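Local coordinates for protein putative hydrolase (Bacteroides ovatus, PDB 4HBS) that is of unknown function but is a putative hydrolase with a five-bladed beta-propeller fold, probably acting on carbohydrates, at residues S20-E25 / R401-E406; V359-A364 / G369-S374; D42-A47 / L365-E370; L48-L53 / S391-R396. All coordinates share one frame; numbering follows the deposited sequence.

Contact 1: S20-E25 / R401-E406; sequences SEWNLE and RVFNWE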
loop_
_atom_site.group_PDB
_atom_site.type_symbol
_atom_site.label_atom_id
_atom_site.label_comp_id
_atom_site.label_asym_id
_atom_site.label_seq_id
_atom_site.Cartn_x
_atom_site.Cartn_y
_atom_site.Cartn_z
ATOM N N SER A 20 13.220 14.056 -19.185
ATOM C CA SER A 20 13.775 12.766 -19.606
ATOM C C SER A 20 14.492 12.072 -18.441
ATOM O O SER A 20 14.543 10.838 -18.419
ATOM C CB SER A 20 14.719 12.935 -20.794
ATOM O OG SER A 20 15.823 13.766 -20.478
ATOM N N GLU A 21 14.996 12.862 -17.449
ATOM C CA GLU A 21 15.640 12.341 -16.234
ATOM C C GLU A 21 14.674 11.423 -15.424
ATOM O O GLU A 21 15.143 10.476 -14.791
ATOM C CB GLU A 21 16.135 13.508 -15.348
ATOM C CG GLU A 21 16.991 13.079 -14.153
ATOM C CD GLU A 21 16.308 12.773 -12.821
ATOM O OE1 GLU A 21 15.103 13.075 -12.670
ATOM O OE2 GLU A 21 16.994 12.235 -11.920
ATOM N N TRP A 22 13.330 11.683 -15.484
ATOM C CA TRP A 22 12.304 10.901 -14.770
ATOM C C TRP A 22 12.198 9.445 -15.269
ATOM O O TRP A 22 11.638 8.607 -14.560
ATOM C CB TRP A 22 10.919 11.573 -14.877
ATOM C CG TRP A 22 10.839 12.975 -14.321
ATOM C CD1 TRP A 22 11.781 13.625 -13.577
ATOM C CD2 TRP A 22 9.732 13.884 -14.445
ATOM N NE1 TRP A 22 11.348 14.892 -13.261
ATOM C CE2 TRP A 22 10.097 15.083 -13.788
ATOM C CE3 TRP A 22 8.463 13.807 -15.057
ATOM C CZ2 TRP A 22 9.223 16.174 -13.679
ATOM C CZ3 TRP A 22 7.621 14.912 -14.999
ATOM C CH2 TRP A 22 8.003 16.079 -14.315
ATOM N N ASN A 23 12.709 9.151 -16.481
ATOM C CA ASN A 23 12.706 7.825 -17.099
ATOM C C ASN A 23 11.277 7.208 -17.117
ATOM O O ASN A 23 11.057 6.067 -16.697
ATOM C CB ASN A 23 13.736 6.895 -16.430
ATOM C CG ASN A 23 14.173 5.706 -17.279
ATOM O OD1 ASN A 23 13.731 5.517 -18.427
ATOM N ND2 ASN A 23 14.982 4.816 -16.692
ATOM N N LEU A 24 10.318 7.993 -17.623
ATOM C CA LEU A 24 8.936 7.564 -17.808
ATOM C C LEU A 24 8.784 7.062 -19.251
ATOM O O LEU A 24 9.438 7.588 -20.157
ATOM C CB LEU A 24 7.949 8.720 -17.527
ATOM C CG LEU A 24 8.023 9.384 -16.151
ATOM C CD1 LEU A 24 6.912 10.365 -15.979
ATOM C CD2 LEU A 24 7.959 8.376 -15.050
ATOM N N GLU A 25 7.959 6.030 -19.460
ATOM C CA GLU A 25 7.711 5.466 -20.783
ATOM C C GLU A 25 6.201 5.483 -20.998
ATOM O O GLU A 25 5.493 4.796 -20.267
ATOM C CB GLU A 25 8.304 4.047 -20.864
ATOM C CG GLU A 25 8.371 3.448 -22.261
ATOM C CD GLU A 25 8.250 1.938 -22.269
ATOM O OE1 GLU A 25 9.221 1.264 -21.853
ATOM O OE2 GLU A 25 7.161 1.430 -22.624
ATOM N N ARG A 401 2.703 6.433 -13.521
ATOM C CA ARG A 401 2.355 7.840 -13.285
ATOM C C ARG A 401 1.232 8.197 -14.250
ATOM O O ARG A 401 1.310 7.827 -15.430
ATOM C CB ARG A 401 3.552 8.769 -13.473
ATOM C CG ARG A 401 4.745 8.397 -12.611
ATOM C CD ARG A 401 5.414 9.585 -11.954
ATOM N NE ARG A 401 6.469 9.131 -11.040
ATOM C CZ ARG A 401 6.982 9.834 -10.029
ATOM N NH1 ARG A 401 6.552 11.069 -9.775
ATOM N NH2 ARG A 401 7.932 9.308 -9.264
ATOM N N VAL A 402 0.162 8.828 -13.747
ATOM C CA VAL A 402 -0.981 9.242 -14.554
ATOM C C VAL A 402 -0.997 10.751 -14.555
ATOM O O VAL A 402 -1.159 11.360 -13.495
ATOM C CB VAL A 402 -2.330 8.662 -14.045
ATOM C CG1 VAL A 402 -3.456 8.940 -15.036
ATOM C CG2 VAL A 402 -2.225 7.166 -13.767
ATOM N N PHE A 403 -0.808 11.365 -15.730
ATOM C CA PHE A 403 -0.863 12.821 -15.872
ATOM C C PHE A 403 -2.189 13.219 -16.486
ATOM O O PHE A 403 -2.700 12.528 -17.376
ATOM C CB PHE A 403 0.273 13.335 -16.731
ATOM C CG PHE A 403 1.622 13.197 -16.085
ATOM C CD1 PHE A 403 2.257 11.965 -16.032
ATOM C CD2 PHE A 403 2.298 14.312 -15.606
ATOM C CE1 PHE A 403 3.523 11.843 -15.473
ATOM C CE2 PHE A 403 3.565 14.190 -15.047
ATOM C CZ PHE A 403 4.167 12.955 -14.976
ATOM N N ASN A 404 -2.756 14.319 -16.001
ATOM C CA ASN A 404 -4.015 14.847 -16.493
ATOM C C ASN A 404 -5.211 13.892 -16.172
ATOM O O ASN A 404 -6.213 13.893 -16.887
ATOM C CB ASN A 404 -3.899 15.157 -18.000
ATOM C CG ASN A 404 -4.731 16.315 -18.478
ATOM O OD1 ASN A 404 -5.115 17.213 -17.711
ATOM N ND2 ASN A 404 -5.024 16.332 -19.768
ATOM N N TRP A 405 -5.104 13.119 -15.060
ATOM C CA TRP A 405 -6.172 12.240 -14.525
ATOM C C TRP A 405 -7.474 13.030 -14.256
ATOM O O TRP A 405 -8.563 12.481 -14.380
ATOM C CB TRP A 405 -5.717 11.546 -13.222
ATOM C CG TRP A 405 -5.228 12.479 -12.149
ATOM C CD1 TRP A 405 -3.959 12.951 -11.989
ATOM C CD2 TRP A 405 -6.027 13.139 -11.159
ATOM N NE1 TRP A 405 -3.912 13.842 -10.945
ATOM C CE2 TRP A 405 -5.172 13.993 -10.431
ATOM C CE3 TRP A 405 -7.392 13.117 -10.838
ATOM C CZ2 TRP A 405 -5.629 14.778 -9.371
ATOM C CZ3 TRP A 405 -7.849 13.920 -9.809
ATOM C CH2 TRP A 405 -6.973 14.740 -9.089
ATOM N N GLU A 406 -7.336 14.325 -13.895
ATOM C CA GLU A 406 -8.439 15.275 -13.634
ATOM C C GLU A 406 -9.436 15.385 -14.819
ATOM O O GLU A 406 -10.614 15.646 -14.589
ATOM C CB GLU A 406 -7.860 16.685 -13.353
ATOM C CG GLU A 406 -6.933 16.768 -12.146
ATOM C CD GLU A 406 -5.441 16.915 -12.419
ATOM O OE1 GLU A 406 -4.929 16.241 -13.346
ATOM O OE2 GLU A 406 -4.771 17.649 -11.652
#
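Trp-22 and Leu-24 meet Arg-401 and Phe-403 on one side of the five-stranded blade that holds both ends of the chain. Strand 38-42 runs between strands 24-26 and 399-403. The two segments therefore share no backbone hydrogen bond and touch through side chains alone.

The Phe-403 ring is the hub. Its far end, from CE1 round to CE2, receives both partners. Leu-24 CD1 lies 3.7 Å from Phe-403 CE1, with the leucine at about a right angle to the phenylalanine. From the six-membered part of the indole, Trp-22 CZ3 comes to 4.0 Å from Phe-403 CZ. The two aromatic side chains meet at a slant, not as a stack. Phe-403 has CG anti to its carbonyl carbon (chi1 -69°), and this sends the ring across toward 20-25.

The other methyl of Leu-24 serves the arginine. Leu-24 CD2 sits 4.0 Å from Arg-401 CG, against the aliphatic part of the chain. The charged end reaches past this apolar patch. There it forms salt bridges with Asp-42 and Glu-370 and donates to the carbonyl of Leu-365. Trp-22 also has a second partner, a cation-pi contact with Arg-367.

N-terminal strands completing a sheet built from the end of the chain are typical of the closure that seals a beta-propeller ring.

Contact 2: V359-A364 / G369-S374; sequences VNIHPA and GELVIS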
loop_
_atom_site.group_PDB
_atom_site.type_symbol
_atom_site.label_atom_id
_atom_site.label_comp_id
_atom_site.label_asym_id
_atom_site.label_seq_id
_atom_site.Cartn_x
_atom_site.Cartn_y
_atom_site.Cartn_z
ATOM N N VAL A 359 -3.294 -1.918 -5.508
ATOM C CA VAL A 359 -3.055 -0.778 -6.382
ATOM C C VAL A 359 -3.074 0.419 -5.454
ATOM O O VAL A 359 -4.142 0.801 -4.971
ATOM C CB VAL A 359 -4.061 -0.697 -7.537
ATOM C CG1 VAL A 359 -3.746 0.482 -8.437
ATOM C CG2 VAL A 359 -4.036 -1.991 -8.343
ATOM N N ASN A 360 -1.862 0.910 -5.103
ATOM C CA ASN A 360 -1.634 1.978 -4.137
ATOM C C ASN A 360 -1.268 3.270 -4.772
ATOM O O ASN A 360 -0.667 3.288 -5.830
ATOM C CB ASN A 360 -0.537 1.570 -3.154
ATOM C CG ASN A 360 -1.012 0.560 -2.135
ATOM O OD1 ASN A 360 -2.209 0.255 -2.024
ATOM N ND2 ASN A 360 -0.088 0.035 -1.355
ATOM N N ILE A 361 -1.588 4.360 -4.065
ATOM C CA ILE A 361 -1.404 5.750 -4.480
ATOM C C ILE A 361 -0.278 6.338 -3.619
ATOM O O ILE A 361 -0.194 6.002 -2.436
ATOM C CB ILE A 361 -2.804 6.438 -4.323
ATOM C CG1 ILE A 361 -3.551 6.431 -5.655
ATOM C CG2 ILE A 361 -2.790 7.813 -3.667
ATOM C CD1 ILE A 361 -3.079 7.470 -6.630
ATOM N N HIS A 362 0.633 7.151 -4.217
ATOM C CA HIS A 362 1.818 7.699 -3.515
ATOM C C HIS A 362 1.974 9.215 -3.731
ATOM O O HIS A 362 2.843 9.659 -4.484
ATOM C CB HIS A 362 3.098 6.962 -3.969
ATOM C CG HIS A 362 3.010 5.482 -3.812
ATOM N ND1 HIS A 362 2.965 4.898 -2.566
ATOM C CD2 HIS A 362 2.883 4.518 -4.750
ATOM C CE1 HIS A 362 2.865 3.599 -2.771
ATOM N NE2 HIS A 362 2.800 3.319 -4.075
ATOM N N PRO A 363 1.177 10.026 -3.006
ATOM C CA PRO A 363 1.308 11.496 -3.106
ATOM C C PRO A 363 2.716 12.032 -2.852
ATOM O O PRO A 363 3.091 13.017 -3.466
ATOM C CB PRO A 363 0.363 12.003 -2.018
ATOM C CG PRO A 363 -0.611 10.930 -1.833
ATOM C CD PRO A 363 0.134 9.656 -2.036
ATOM N N ALA A 364 3.483 11.398 -1.943
ATOM C CA ALA A 364 4.855 11.805 -1.618
ATOM C C ALA A 364 5.806 11.751 -2.838
ATOM O O ALA A 364 6.760 12.532 -2.893
ATOM C CB ALA A 364 5.402 10.916 -0.520
ATOM N N GLY A 369 1.889 16.833 -9.374
ATOM C CA GLY A 369 0.453 16.637 -9.168
ATOM C C GLY A 369 -0.101 15.386 -9.817
ATOM O O GLY A 369 -1.259 15.039 -9.576
ATOM N N GLU A 370 0.726 14.691 -10.647
ATOM C CA GLU A 370 0.365 13.430 -11.305
ATOM C C GLU A 370 0.082 12.362 -10.263
ATOM O O GLU A 370 0.584 12.467 -9.145
ATOM C CB GLU A 370 1.514 12.956 -12.269
ATOM C CG GLU A 370 2.809 12.405 -11.644
ATOM C CD GLU A 370 3.889 13.408 -11.283
ATOM O OE1 GLU A 370 3.541 14.574 -10.994
ATOM O OE2 GLU A 370 5.085 13.028 -11.273
ATOM N N LEU A 371 -0.689 11.334 -10.605
ATOM C CA LEU A 371 -0.905 10.247 -9.646
ATOM C C LEU A 371 0.259 9.320 -9.743
ATOM O O LEU A 371 0.664 9.038 -10.858
ATOM C CB LEU A 371 -2.194 9.471 -9.920
ATOM C CG LEU A 371 -3.469 10.266 -9.848
ATOM C CD1 LEU A 371 -4.583 9.543 -10.557
ATOM C CD2 LEU A 371 -3.864 10.559 -8.428
ATOM N N VAL A 372 0.827 8.863 -8.611
ATOM C CA VAL A 372 1.918 7.885 -8.631
ATOM C C VAL A 372 1.326 6.618 -8.041
ATOM O O VAL A 372 0.977 6.598 -6.865
ATOM C CB VAL A 372 3.190 8.354 -7.914
ATOM C CG1 VAL A 372 4.340 7.375 -8.170
ATOM C CG2 VAL A 372 3.566 9.754 -8.366
ATOM N N ILE A 373 1.122 5.601 -8.885
ATOM C CA ILE A 373 0.473 4.345 -8.528
ATOM C C ILE A 373 1.483 3.200 -8.564
ATOM O O ILE A 373 2.416 3.228 -9.364
ATOM C CB ILE A 373 -0.711 4.105 -9.520
ATOM C CG1 ILE A 373 -1.816 5.167 -9.313
ATOM C CG2 ILE A 373 -1.298 2.702 -9.389
ATOM C CD1 ILE A 373 -2.671 5.393 -10.477
ATOM N N SER A 374 1.294 2.195 -7.708
ATOM C CA SER A 374 2.159 1.021 -7.665
ATOM C C SER A 374 1.308 -0.208 -7.464
ATOM O O SER A 374 0.347 -0.156 -6.703
ATOM C CB SER A 374 3.198 1.140 -6.550
ATOM O OG SER A 374 2.695 0.788 -5.271
#
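Val-372 O takes the backbone N-H of His-362 at 2.7 Å, measured from His-362 N. The carbonyl points almost straight at the donor, but the N-H is bent (135°). Ile-361 CA adds a weaker C-H contact to the same oxygen. This is a beta hairpin of strands 356-361 and 371-377, at the inner edge of its blade.

Asn-360 and Ser-374 form the hydrogen-bonded antiparallel pair. Asn-360 N donates to Ser-374 O at 2.9 Å, and Ser-374 N returns a bond of the same length to Asn-360 O. Ile-361 and Ile-373 make the next, non-hydrogen-bonded pair.

On the face of Asn-360 and Ser-374 the imidazole of His-362 lies beside the serine. His-362 NE2 and Ser-374 OG are 2.8 Å apart in a nearly straight hydrogen bond (175°). Ser-374 OG sits close to the ring plane, at its edge. The ring's other nitrogen, ND1, is bonded to Thr-63 in the next blade. The imidazole is thus held at both nitrogens. A leucine in place of His-362 would probably leave the buried Ser-374 hydroxyl, and Thr-63 OG1, without this shared mate.

The face of Ile-361 and Ile-373 carries apolar contacts. It packs on Ile-310 and Leu-338 of the preceding blade. Here the end methyl of Ile-361, CD1, touches two side chains, at 3.7 Å from Leu-371 CD2 and 3.8 Å from Ile-373 CG1.

Contact 3: D42-A47 / L365-E370; sequences DLKYNA and LSRTGE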
loop_
_atom_site.group_PDB
_atom_site.type_symbol
_atom_site.label_atom_id
_atom_site.label_comp_id
_atom_site.label_asym_id
_atom_site.label_seq_id
_atom_site.Cartn_x
_atom_site.Cartn_y
_atom_site.Cartn_z
ATOM N N ASP A 42 6.794 4.076 -14.786
ATOM C CA ASP A 42 7.950 4.757 -14.173
ATOM C C ASP A 42 9.125 3.749 -14.156
ATOM O O ASP A 42 9.180 2.881 -13.281
ATOM C CB ASP A 42 7.616 5.299 -12.757
ATOM C CG ASP A 42 8.669 6.225 -12.173
ATOM O OD1 ASP A 42 9.858 6.046 -12.490
ATOM O OD2 ASP A 42 8.296 7.131 -11.398
ATOM N N LEU A 43 10.050 3.848 -15.147
ATOM C CA LEU A 43 11.164 2.904 -15.249
ATOM C C LEU A 43 12.235 3.203 -14.212
ATOM O O LEU A 43 12.973 2.286 -13.846
ATOM C CB LEU A 43 11.769 2.882 -16.649
ATOM C CG LEU A 43 10.797 2.695 -17.836
ATOM C CD1 LEU A 43 11.566 2.574 -19.122
ATOM C CD2 LEU A 43 9.895 1.482 -17.653
ATOM N N LYS A 44 12.313 4.470 -13.715
ATOM C CA LYS A 44 13.271 4.866 -12.665
ATOM C C LYS A 44 12.954 4.125 -11.377
ATOM O O LYS A 44 13.862 3.597 -10.734
ATOM C CB LYS A 44 13.195 6.389 -12.417
ATOM C CG LYS A 44 14.318 6.990 -11.596
ATOM C CD LYS A 44 14.077 8.491 -11.381
ATOM C CE LYS A 44 15.245 9.351 -11.781
ATOM N NZ LYS A 44 16.309 9.406 -10.735
ATOM N N TYR A 45 11.649 4.092 -10.993
ATOM C CA TYR A 45 11.209 3.420 -9.767
ATOM C C TYR A 45 11.210 1.929 -9.970
ATOM O O TYR A 45 11.691 1.231 -9.101
ATOM C CB TYR A 45 9.859 3.940 -9.264
ATOM C CG TYR A 45 10.065 5.129 -8.358
ATOM C CD1 TYR A 45 10.525 6.339 -8.863
ATOM C CD2 TYR A 45 9.986 4.995 -6.977
ATOM C CE1 TYR A 45 10.833 7.406 -8.023
ATOM C CE2 TYR A 45 10.317 6.045 -6.124
ATOM C CZ TYR A 45 10.768 7.245 -6.649
ATOM O OH TYR A 45 11.117 8.265 -5.784
ATOM N N ASN A 46 10.784 1.426 -11.133
ATOM C CA ASN A 46 10.872 -0.014 -11.404
ATOM C C ASN A 46 12.330 -0.490 -11.230
ATOM O O ASN A 46 12.541 -1.573 -10.696
ATOM C CB ASN A 46 10.364 -0.350 -12.813
ATOM C CG ASN A 46 8.872 -0.216 -12.963
ATOM O OD1 ASN A 46 8.170 0.195 -12.040
ATOM N ND2 ASN A 46 8.339 -0.554 -14.127
ATOM N N ALA A 47 13.331 0.356 -11.608
ATOM C CA ALA A 47 14.757 0.032 -11.459
ATOM C C ALA A 47 15.175 0.099 -10.011
ATOM O O ALA A 47 15.929 -0.771 -9.567
ATOM C CB ALA A 47 15.612 0.976 -12.285
ATOM N N LEU A 365 5.555 10.830 -3.801
ATOM C CA LEU A 365 6.400 10.677 -4.995
ATOM C C LEU A 365 5.975 11.575 -6.136
ATOM O O LEU A 365 6.731 11.708 -7.096
ATOM C CB LEU A 365 6.378 9.216 -5.474
ATOM C CG LEU A 365 6.780 8.175 -4.434
ATOM C CD1 LEU A 365 6.698 6.782 -5.013
ATOM C CD2 LEU A 365 8.169 8.441 -3.915
ATOM N N SER A 366 4.771 12.171 -6.061
ATOM C CA SER A 366 4.253 13.042 -7.111
ATOM C C SER A 366 5.133 14.291 -7.244
ATOM O O SER A 366 5.329 15.027 -6.261
ATOM C CB SER A 366 2.809 13.428 -6.809
ATOM O OG SER A 366 2.220 14.076 -7.920
ATOM N N ARG A 367 5.727 14.474 -8.440
ATOM C CA ARG A 367 6.615 15.593 -8.729
ATOM C C ARG A 367 5.843 16.873 -9.127
ATOM O O ARG A 367 6.297 17.966 -8.782
ATOM C CB ARG A 367 7.625 15.215 -9.833
ATOM C CG ARG A 367 8.729 14.267 -9.343
ATOM C CD ARG A 367 9.704 13.899 -10.441
ATOM N NE ARG A 367 9.416 12.586 -11.061
ATOM C CZ ARG A 367 10.192 11.492 -10.999
ATOM N NH1 ARG A 367 11.337 11.511 -10.321
ATOM N NH2 ARG A 367 9.823 10.371 -11.616
ATOM N N THR A 368 4.704 16.749 -9.854
ATOM C CA THR A 368 3.923 17.906 -10.343
ATOM C C THR A 368 2.375 17.795 -10.161
ATOM O O THR A 368 1.656 18.618 -10.727
ATOM C CB THR A 368 4.206 18.092 -11.843
ATOM O OG1 THR A 368 3.551 17.046 -12.584
ATOM C CG2 THR A 368 5.702 18.118 -12.159
ATOM N N GLY A 369 1.889 16.833 -9.374
ATOM C CA GLY A 369 0.453 16.637 -9.168
ATOM C C GLY A 369 -0.101 15.386 -9.817
ATOM O O GLY A 369 -1.259 15.039 -9.576
ATOM N N GLU A 370 0.726 14.691 -10.647
ATOM C CA GLU A 370 0.365 13.430 -11.305
ATOM C C GLU A 370 0.082 12.362 -10.263
ATOM O O GLU A 370 0.584 12.467 -9.145
ATOM C CB GLU A 370 1.514 12.956 -12.269
ATOM C CG GLU A 370 2.809 12.405 -11.644
ATOM C CD GLU A 370 3.889 13.408 -11.283
ATOM O OE1 GLU A 370 3.541 14.574 -10.994
ATOM O OE2 GLU A 370 5.085 13.028 -11.273
#
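Tyr-45 and Leu-365 make the close-packed half of this contact; Asp-42 and Arg-367 make the looser half. Both methyls of Leu-365 come from the same side of the phenol, near its CE2 corner. Leu-365 CD2 is 3.5 Å from Tyr-45 OH, and Leu-365 CD1 is 3.9 Å from Tyr-45 CE2. The hydroxyl beyond is bonded to Glu-106 and Gln-102. A glycerol, probably from the crystallisation liquor, is bound near the tyrosine and may mark a pocket.

Toward solvent, only the end of Arg-367 reaches across. Its NH2 forms a long salt bridge with Asp-42 OD2, at 3.6 Å. The two side chains approach from opposite directions, with carboxylate and guanidinium planes 40° apart. The main charged partner of Asp-42 is Arg-401. Asp-42 is also the N-cap of helix 43-48. With CG anti to its own N (chi1 -169°), the carboxylate turns back to the helix, and OD1 accepts from Tyr-45 N at 3.0 Å. A valine here is likely to leave Arg-401 and Arg-367 without this counter-charge and the first turn uncapped.

The turn bearing Arg-367 is braced by Glu-370. Glu-370 OE1 takes Thr-368 N at 2.7 Å and Thr-368 OG1 at 2.9 Å.

The contact thus sets the start of helix 43-48 against the turn between strands 356-361 and 371-377. Trp-73 of strand 71-75 borders Tyr-45 and Leu-365, while strand 399-403 supplies Arg-401.

Contact 4: L48-L53 / S391-R396; sequences LFTRSL and SADFYR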
loop_
_atom_site.group_PDB
_atom_site.type_symbol
_atom_site.label_atom_id
_atom_site.label_comp_id
_atom_site.label_asym_id
_atom_site.label_seq_id
_atom_site.Cartn_x
_atom_site.Cartn_y
_atom_site.Cartn_z
ATOM N N LEU A 48 14.678 1.099 -9.252
ATOM C CA LEU A 48 15.002 1.208 -7.827
ATOM C C LEU A 48 14.627 -0.064 -7.065
ATOM O O LEU A 48 15.402 -0.501 -6.218
ATOM C CB LEU A 48 14.301 2.408 -7.173
ATOM C CG LEU A 48 14.959 3.755 -7.351
ATOM C CD1 LEU A 48 14.036 4.858 -6.852
ATOM C CD2 LEU A 48 16.326 3.815 -6.632
ATOM N N PHE A 49 13.477 -0.679 -7.393
ATOM C CA PHE A 49 13.014 -1.896 -6.741
ATOM C C PHE A 49 13.369 -3.174 -7.556
ATOM O O PHE A 49 12.732 -4.211 -7.379
ATOM C CB PHE A 49 11.521 -1.784 -6.448
ATOM C CG PHE A 49 11.256 -0.694 -5.427
ATOM C CD1 PHE A 49 11.192 0.644 -5.811
ATOM C CD2 PHE A 49 11.108 -0.999 -4.083
ATOM C CE1 PHE A 49 10.965 1.650 -4.871
ATOM C CE2 PHE A 49 10.895 0.010 -3.144
ATOM C CZ PHE A 49 10.815 1.331 -3.547
ATOM N N THR A 50 14.430 -3.103 -8.403
ATOM C CA THR A 50 15.042 -4.241 -9.094
ATOM C C THR A 50 16.369 -4.355 -8.401
ATOM O O THR A 50 17.335 -3.730 -8.845
ATOM C CB THR A 50 15.161 -4.025 -10.598
ATOM O OG1 THR A 50 13.911 -3.648 -11.115
ATOM C CG2 THR A 50 15.589 -5.257 -11.316
ATOM N N ARG A 51 16.393 -5.035 -7.232
ATOM C CA ARG A 51 17.585 -5.133 -6.379
ATOM C C ARG A 51 18.129 -6.556 -6.336
ATOM O O ARG A 51 17.404 -7.498 -6.650
ATOM C CB ARG A 51 17.241 -4.660 -4.964
ATOM C CG ARG A 51 16.481 -3.324 -4.942
ATOM C CD ARG A 51 16.313 -2.683 -3.573
ATOM N NE ARG A 51 17.594 -2.273 -2.998
ATOM C CZ ARG A 51 18.360 -3.006 -2.192
ATOM N NH1 ARG A 51 17.977 -4.221 -1.821
ATOM N NH2 ARG A 51 19.516 -2.532 -1.757
ATOM N N SER A 52 19.414 -6.702 -5.965
ATOM C CA SER A 52 20.099 -7.993 -5.912
ATOM C C SER A 52 20.489 -8.466 -4.514
ATOM O O SER A 52 20.667 -9.673 -4.337
ATOM C CB SER A 52 21.358 -7.930 -6.760
ATOM O OG SER A 52 20.978 -7.743 -8.113
ATOM N N LEU A 53 20.700 -7.546 -3.551
ATOM C CA LEU A 53 21.107 -7.893 -2.190
ATOM C C LEU A 53 20.176 -7.229 -1.213
ATOM O O LEU A 53 19.970 -6.020 -1.314
ATOM C CB LEU A 53 22.566 -7.422 -1.929
ATOM C CG LEU A 53 23.621 -8.483 -1.606
ATOM C CD1 LEU A 53 24.839 -7.839 -0.988
ATOM C CD2 LEU A 53 23.070 -9.585 -0.696
ATOM N N SER A 391 12.668 -15.079 -12.361
ATOM C CA SER A 391 11.816 -15.457 -11.222
ATOM C C SER A 391 11.727 -14.374 -10.184
ATOM O O SER A 391 10.682 -14.237 -9.535
ATOM C CB SER A 391 12.335 -16.731 -10.573
ATOM O OG SER A 391 13.684 -16.596 -10.179
ATOM N N ALA A 392 12.798 -13.571 -10.035
ATOM C CA ALA A 392 12.809 -12.469 -9.079
ATOM C C ALA A 392 11.675 -11.437 -9.305
ATOM O O ALA A 392 11.215 -10.822 -8.336
ATOM C CB ALA A 392 14.152 -11.746 -9.129
ATOM N N ASP A 393 11.221 -11.262 -10.571
ATOM C CA ASP A 393 10.332 -10.171 -10.960
ATOM C C ASP A 393 8.798 -10.453 -11.047
ATOM O O ASP A 393 8.052 -9.618 -11.580
ATOM C CB ASP A 393 10.861 -9.597 -12.265
ATOM C CG ASP A 393 12.212 -8.934 -12.094
ATOM O OD1 ASP A 393 12.368 -8.131 -11.139
ATOM O OD2 ASP A 393 13.143 -9.284 -12.849
ATOM N N PHE A 394 8.313 -11.514 -10.405
ATOM C CA PHE A 394 6.870 -11.713 -10.312
ATOM C C PHE A 394 6.374 -10.936 -9.120
ATOM O O PHE A 394 5.398 -10.193 -9.193
ATOM C CB PHE A 394 6.521 -13.200 -10.131
ATOM C CG PHE A 394 6.609 -14.021 -11.391
ATOM C CD1 PHE A 394 5.742 -13.789 -12.453
ATOM C CD2 PHE A 394 7.503 -15.074 -11.488
ATOM C CE1 PHE A 394 5.757 -14.609 -13.578
ATOM C CE2 PHE A 394 7.560 -15.856 -12.642
ATOM C CZ PHE A 394 6.685 -15.620 -13.680
ATOM N N TYR A 395 7.075 -11.121 -8.002
ATOM C CA TYR A 395 6.730 -10.586 -6.716
ATOM C C TYR A 395 7.487 -9.309 -6.330
ATOM O O TYR A 395 8.300 -9.303 -5.407
ATOM C CB TYR A 395 6.995 -11.679 -5.710
ATOM C CG TYR A 395 6.268 -11.476 -4.419
ATOM C CD1 TYR A 395 4.883 -11.534 -4.362
ATOM C CD2 TYR A 395 6.964 -11.264 -3.238
ATOM C CE1 TYR A 395 4.205 -11.349 -3.174
ATOM C CE2 TYR A 395 6.298 -11.104 -2.038
ATOM C CZ TYR A 395 4.915 -11.164 -2.005
ATOM O OH TYR A 395 4.231 -11.054 -0.832
ATOM N N ARG A 396 7.140 -8.211 -6.975
ATOM C CA ARG A 396 7.707 -6.902 -6.667
ATOM C C ARG A 396 6.807 -5.833 -7.247
ATOM O O ARG A 396 6.019 -6.126 -8.172
ATOM C CB ARG A 396 9.167 -6.746 -7.153
ATOM C CG ARG A 396 9.499 -7.400 -8.460
ATOM C CD ARG A 396 9.074 -6.566 -9.636
ATOM N NE ARG A 396 10.237 -5.974 -10.288
ATOM C CZ ARG A 396 10.616 -4.696 -10.230
ATOM N NH1 ARG A 396 9.895 -3.804 -9.562
ATOM N NH2 ARG A 396 11.705 -4.297 -10.864
#
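Arg-396 lays one face of its guanidinium against the backbone carbonyl of Phe-49. Phe-49 O stands 3.4 Å above the guanidinium plane, toward the rim of the group, and 3.6 Å from Arg-396 CZ. It is a polar contact over a face, not a hydrogen bond. Phe-49 CB is also near, 4.1 Å from Arg-396 NH1, while the phenyl ring leads away.

Thr-50 lies at the edge of the same guanidinium. Its OG1 is modelled too near Arg-396 NH2 for that distance to be trusted. Thr-50 OG1 is bonded to the carbonyl oxygen of Asn-46 in helix 43-48, and Arg-396 NH2 probably is too.

The arginine chain is folded to get there. CG sits between the backbone N and the carbonyl carbon (chi1 37°), and the chain bends again at chi2 and chi3. This brings NE back to its own segment, where Arg-396 NE donates to Asp-393 OD1 at 3.1 Å (155°) in a salt bridge. Asp-393 OD1 is met on the anti side, but from well out of the carboxylate plane. Its second cationic partner is Arg-87.

The chemistry is polar, though the arginine is buried. The salt bridge with Asp-393 probably offsets much of the charge and holds the guanidinium in place. The link to the loop after helix 43-48 then rests on backbone carbonyls, Phe-49 O over the face and, probably, Asn-46 O.

Overall arrangement
Contacts 1, 2 and 3 cluster around one five-stranded antiparallel sheet, with centres 7 to 11 Å apart. In contacts 1, 3 and 4 the first segments (20-25, 42-47, 48-53) lie near the start of the chain and the partners (401-406, 365-370, 391-396) near its end; contacts 3 and 4 alternate. Contact 2 is the hairpin at one edge, and contact 3 uses its turn. Arg-401 of contact 1 binds Asp-42 of contact 3 and Glu-370, shared by contacts 2 and 3. Contact 4 lies 18 to 22 Å from the others, between centres; Asn-46 O of helix 43-48 probably accepts from its Arg-396. Contacts 1 and 3 join both chain ends in one blade, consistent with closure of the propeller ring.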